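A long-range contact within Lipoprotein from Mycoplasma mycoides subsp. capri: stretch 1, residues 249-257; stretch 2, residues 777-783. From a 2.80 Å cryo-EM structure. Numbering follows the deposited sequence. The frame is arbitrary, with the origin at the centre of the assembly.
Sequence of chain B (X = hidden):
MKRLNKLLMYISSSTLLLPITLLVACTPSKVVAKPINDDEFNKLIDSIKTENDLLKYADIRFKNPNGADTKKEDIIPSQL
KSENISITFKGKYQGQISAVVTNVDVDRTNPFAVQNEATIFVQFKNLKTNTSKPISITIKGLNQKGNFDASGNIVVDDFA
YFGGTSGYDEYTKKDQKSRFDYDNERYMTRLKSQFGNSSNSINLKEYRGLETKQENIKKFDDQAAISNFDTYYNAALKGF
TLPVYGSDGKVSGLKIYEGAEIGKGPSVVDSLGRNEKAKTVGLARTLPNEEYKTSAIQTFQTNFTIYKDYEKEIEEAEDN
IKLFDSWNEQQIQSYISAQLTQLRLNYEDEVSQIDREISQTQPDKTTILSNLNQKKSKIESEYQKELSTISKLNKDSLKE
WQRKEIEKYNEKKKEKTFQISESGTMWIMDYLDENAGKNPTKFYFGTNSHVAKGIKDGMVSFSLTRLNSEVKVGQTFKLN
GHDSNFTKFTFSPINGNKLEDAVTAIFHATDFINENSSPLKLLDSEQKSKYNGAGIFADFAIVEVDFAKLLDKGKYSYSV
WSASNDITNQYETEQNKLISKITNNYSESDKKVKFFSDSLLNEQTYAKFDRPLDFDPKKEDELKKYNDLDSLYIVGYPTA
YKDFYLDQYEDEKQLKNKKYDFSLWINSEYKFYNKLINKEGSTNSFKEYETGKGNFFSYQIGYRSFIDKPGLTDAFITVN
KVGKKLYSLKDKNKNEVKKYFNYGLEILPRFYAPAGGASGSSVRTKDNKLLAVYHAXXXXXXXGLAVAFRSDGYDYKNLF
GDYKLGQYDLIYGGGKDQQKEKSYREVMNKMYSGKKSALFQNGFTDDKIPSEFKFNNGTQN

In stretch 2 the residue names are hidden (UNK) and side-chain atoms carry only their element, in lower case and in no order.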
# COMPACT_ATOMS: atom_id res chain seq x y z
N GLY B 249 30.20 1.52 -2.59
CA GLY B 249 28.86 1.45 -3.17
C GLY B 249 28.71 0.57 -4.41
O GLY B 249 29.69 0.08 -4.97
N LYS B 250 27.47 0.36 -4.84
CA LYS B 250 27.07 -0.62 -5.85
C LYS B 250 25.85 -0.14 -6.66
O LYS B 250 24.92 0.39 -6.06
CB LYS B 250 26.66 -1.92 -5.12
CG LYS B 250 27.54 -2.55 -4.04
CD LYS B 250 28.77 -3.31 -4.52
CE LYS B 250 29.38 -4.16 -3.41
NZ LYS B 250 30.05 -3.38 -2.37
N VAL B 251 25.79 -0.46 -7.97
CA VAL B 251 24.61 -0.42 -8.89
C VAL B 251 24.86 -1.39 -10.08
O VAL B 251 25.95 -1.96 -10.14
CB VAL B 251 24.31 1.00 -9.43
CG1 VAL B 251 22.90 1.12 -9.99
CG2 VAL B 251 24.44 2.15 -8.43
N SER B 252 23.92 -1.64 -11.00
CA SER B 252 24.23 -2.13 -12.37
C SER B 252 23.13 -1.82 -13.40
O SER B 252 22.02 -2.36 -13.33
CB SER B 252 24.52 -3.63 -12.40
OG SER B 252 24.56 -4.14 -13.72
N GLY B 253 23.44 -0.99 -14.39
CA GLY B 253 22.53 -0.48 -15.42
C GLY B 253 22.33 -1.43 -16.61
O GLY B 253 22.42 -1.00 -17.76
N LEU B 254 22.10 -2.71 -16.32
CA LEU B 254 22.04 -3.78 -17.32
C LEU B 254 21.11 -4.95 -16.98
O LEU B 254 20.56 -5.58 -17.88
CB LEU B 254 23.47 -4.27 -17.57
CG LEU B 254 23.59 -5.28 -18.71
CD1 LEU B 254 24.88 -5.07 -19.45
CD2 LEU B 254 23.58 -6.73 -18.26
N LYS B 255 20.89 -5.29 -15.71
CA LYS B 255 20.02 -6.42 -15.33
C LYS B 255 18.52 -6.16 -15.51
O LYS B 255 17.68 -6.88 -14.99
CB LYS B 255 20.36 -6.92 -13.92
CG LYS B 255 19.96 -5.94 -12.82
CD LYS B 255 20.25 -6.50 -11.45
CE LYS B 255 20.02 -5.49 -10.31
NZ LYS B 255 21.15 -4.52 -10.19
N ILE B 256 18.17 -5.08 -16.22
CA ILE B 256 16.87 -4.43 -16.14
C ILE B 256 16.24 -4.34 -17.54
O ILE B 256 15.33 -5.11 -17.85
CB ILE B 256 16.97 -3.08 -15.37
CG1 ILE B 256 17.67 -3.28 -14.01
CG2 ILE B 256 15.57 -2.50 -15.17
CD1 ILE B 256 17.84 -2.04 -13.13
N TYR B 257 16.71 -3.44 -18.41
CA TYR B 257 16.16 -3.17 -19.75
C TYR B 257 14.66 -2.79 -19.80
O TYR B 257 14.07 -2.63 -20.87
CB TYR B 257 16.45 -4.32 -20.72
CG TYR B 257 17.86 -4.86 -20.77
CD1 TYR B 257 18.88 -4.11 -21.36
CD2 TYR B 257 18.12 -6.17 -20.34
CE1 TYR B 257 20.15 -4.67 -21.54
CE2 TYR B 257 19.39 -6.74 -20.51
CZ TYR B 257 20.41 -5.99 -21.11
OH TYR B 257 21.65 -6.52 -21.25
N UNK B 777 20.52 -7.20 2.15
CA UNK B 777 19.99 -6.39 1.03
C UNK B 777 20.84 -5.17 0.74
O UNK B 777 21.45 -4.60 1.63
o UNK B 777 17.71 -6.97 1.54
c UNK B 777 18.58 -5.90 1.32
N UNK B 778 20.84 -4.74 -0.51
CA UNK B 778 21.39 -3.47 -0.95
C UNK B 778 20.46 -2.86 -2.00
O UNK B 778 20.52 -3.17 -3.18
o UNK B 778 22.98 -1.42 -2.09
n UNK B 778 24.84 -2.49 -1.72
c UNK B 778 23.55 -2.45 -1.77
c UNK B 778 22.81 -3.72 -1.43
N UNK B 779 19.55 -1.98 -1.56
CA UNK B 779 18.56 -1.35 -2.44
C UNK B 779 19.15 -0.26 -3.34
O UNK B 779 18.46 0.21 -4.24
c UNK B 779 16.32 0.72 0.08
o UNK B 779 16.26 0.67 1.33
c UNK B 779 17.60 0.26 -0.64
c UNK B 779 17.34 -0.88 -1.63
o UNK B 779 15.37 1.21 -0.56
N UNK B 780 20.42 0.10 -3.18
CA UNK B 780 21.15 0.91 -4.17
C UNK B 780 21.78 0.03 -5.26
O UNK B 780 21.71 0.36 -6.44
c UNK B 780 22.84 2.79 -4.46
c UNK B 780 22.19 1.82 -3.50
o UNK B 780 21.55 2.62 -2.53
N UNK B 781 22.32 -1.15 -4.91
CA UNK B 781 22.71 -2.20 -5.85
C UNK B 781 21.51 -2.82 -6.59
O UNK B 781 21.68 -3.42 -7.65
c UNK B 781 23.43 -3.31 -5.10
N UNK B 782 20.32 -2.75 -5.99
CA UNK B 782 19.10 -3.42 -6.42
C UNK B 782 19.22 -4.95 -6.40
O UNK B 782 18.58 -5.65 -7.17
n UNK B 782 19.71 0.53 -10.97
c UNK B 782 17.96 -0.63 -8.96
n UNK B 782 18.35 0.78 -9.14
c UNK B 782 18.59 -2.79 -7.74
n UNK B 782 19.40 2.54 -10.10
c UNK B 782 18.71 -1.26 -7.79
c UNK B 782 19.14 1.27 -10.06
N UNK B 783 20.05 -5.48 -5.50
CA UNK B 783 20.31 -6.91 -5.32
C UNK B 783 20.69 -7.17 -3.86
O UNK B 783 20.72 -6.27 -3.03
c UNK B 783 21.35 -7.39 -6.34
c UNK B 783 22.75 -6.85 -6.11
o UNK B 783 21.51 -8.78 -6.36

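Position 777 carries one carbon followed by one oxygen, a short hydroxyl side chain out of reach of stretch 1. It is Ser-777, part of a strand; a short polar side chain suits this exposed strand position, where its hydroxyl is hydrogen-bonded elsewhere in the structure.

Position 778 has two side-chain carbons, the second bearing one oxygen and one nitrogen: a short amide. Its nitrogen lies 3.6 Å from CG of Lys-250. This is Asn-778. With chi1 in the t well, the amide suits the turn that follows, because OD1 accepts a hydrogen bond from N of position 781 at 2.9 Å, nearly straight at 170°, and a weak one from N of position 780 at 3.2 Å. The same oxygen thus holds two successive backbone amides, while ND2 is satisfied elsewhere.

At 779 three carbons run out to a pair of oxygens, a carboxylate that is out of reach of stretch 1. Glu-779 is exposed, as suits a charged group, and both its oxygens find partners elsewhere.

The side chain at 780 forks at its first carbon into an oxygen and a carbon. The methyl lies 4.3 Å from CG2 of Val-251. Thr-780 therefore offers a nonpolar branch to the valine at an exposed position.

A single carbon marks 781. This CB sits 3.5 Å from CB of Lys-250, and the backbones are close too, CA of 781 lying 4.0 Å from CA of Val-251. Ala-781, buried, fits this close approach with its one methyl.

Position 782 is long: three carbons, a nitrogen, then a carbon holding two more nitrogens, which is a guanidinium. One terminal nitrogen comes 3.4 Å from CG1 of Val-251. In Arg-782 that methyl lies over one face of the planar group, where a nonpolar contact costs no in-plane hydrogen bond; CD1 of Ile-256 is 3.8 Å from NH1.

Position 783 again forks into an oxygen and a carbon; its side chain points toward stretch 1 but makes no contact with it. Thr-783 is buried, its hydroxyl bonded elsewhere, and its backbone N and O pair with O and N of Asn-778, the former weakly, closing the turn.

The contact joins an internally braced turn to an irregular segment 526 or more residues away in sequence. Its one hydrogen bond across the stretches runs from NZ of Lys-255 to O of Ala-781, 2.8 Å, so the lysine reaches a backbone carbonyl rather than an acidic side chain. Otherwise packing prevails: Lys-250 lies against Asn-778 and Ala-781, while Val-251 spans Thr-780 through Arg-782. Together the two stretches bury 398 Å².

Stretch 2 (777-783) SNETART
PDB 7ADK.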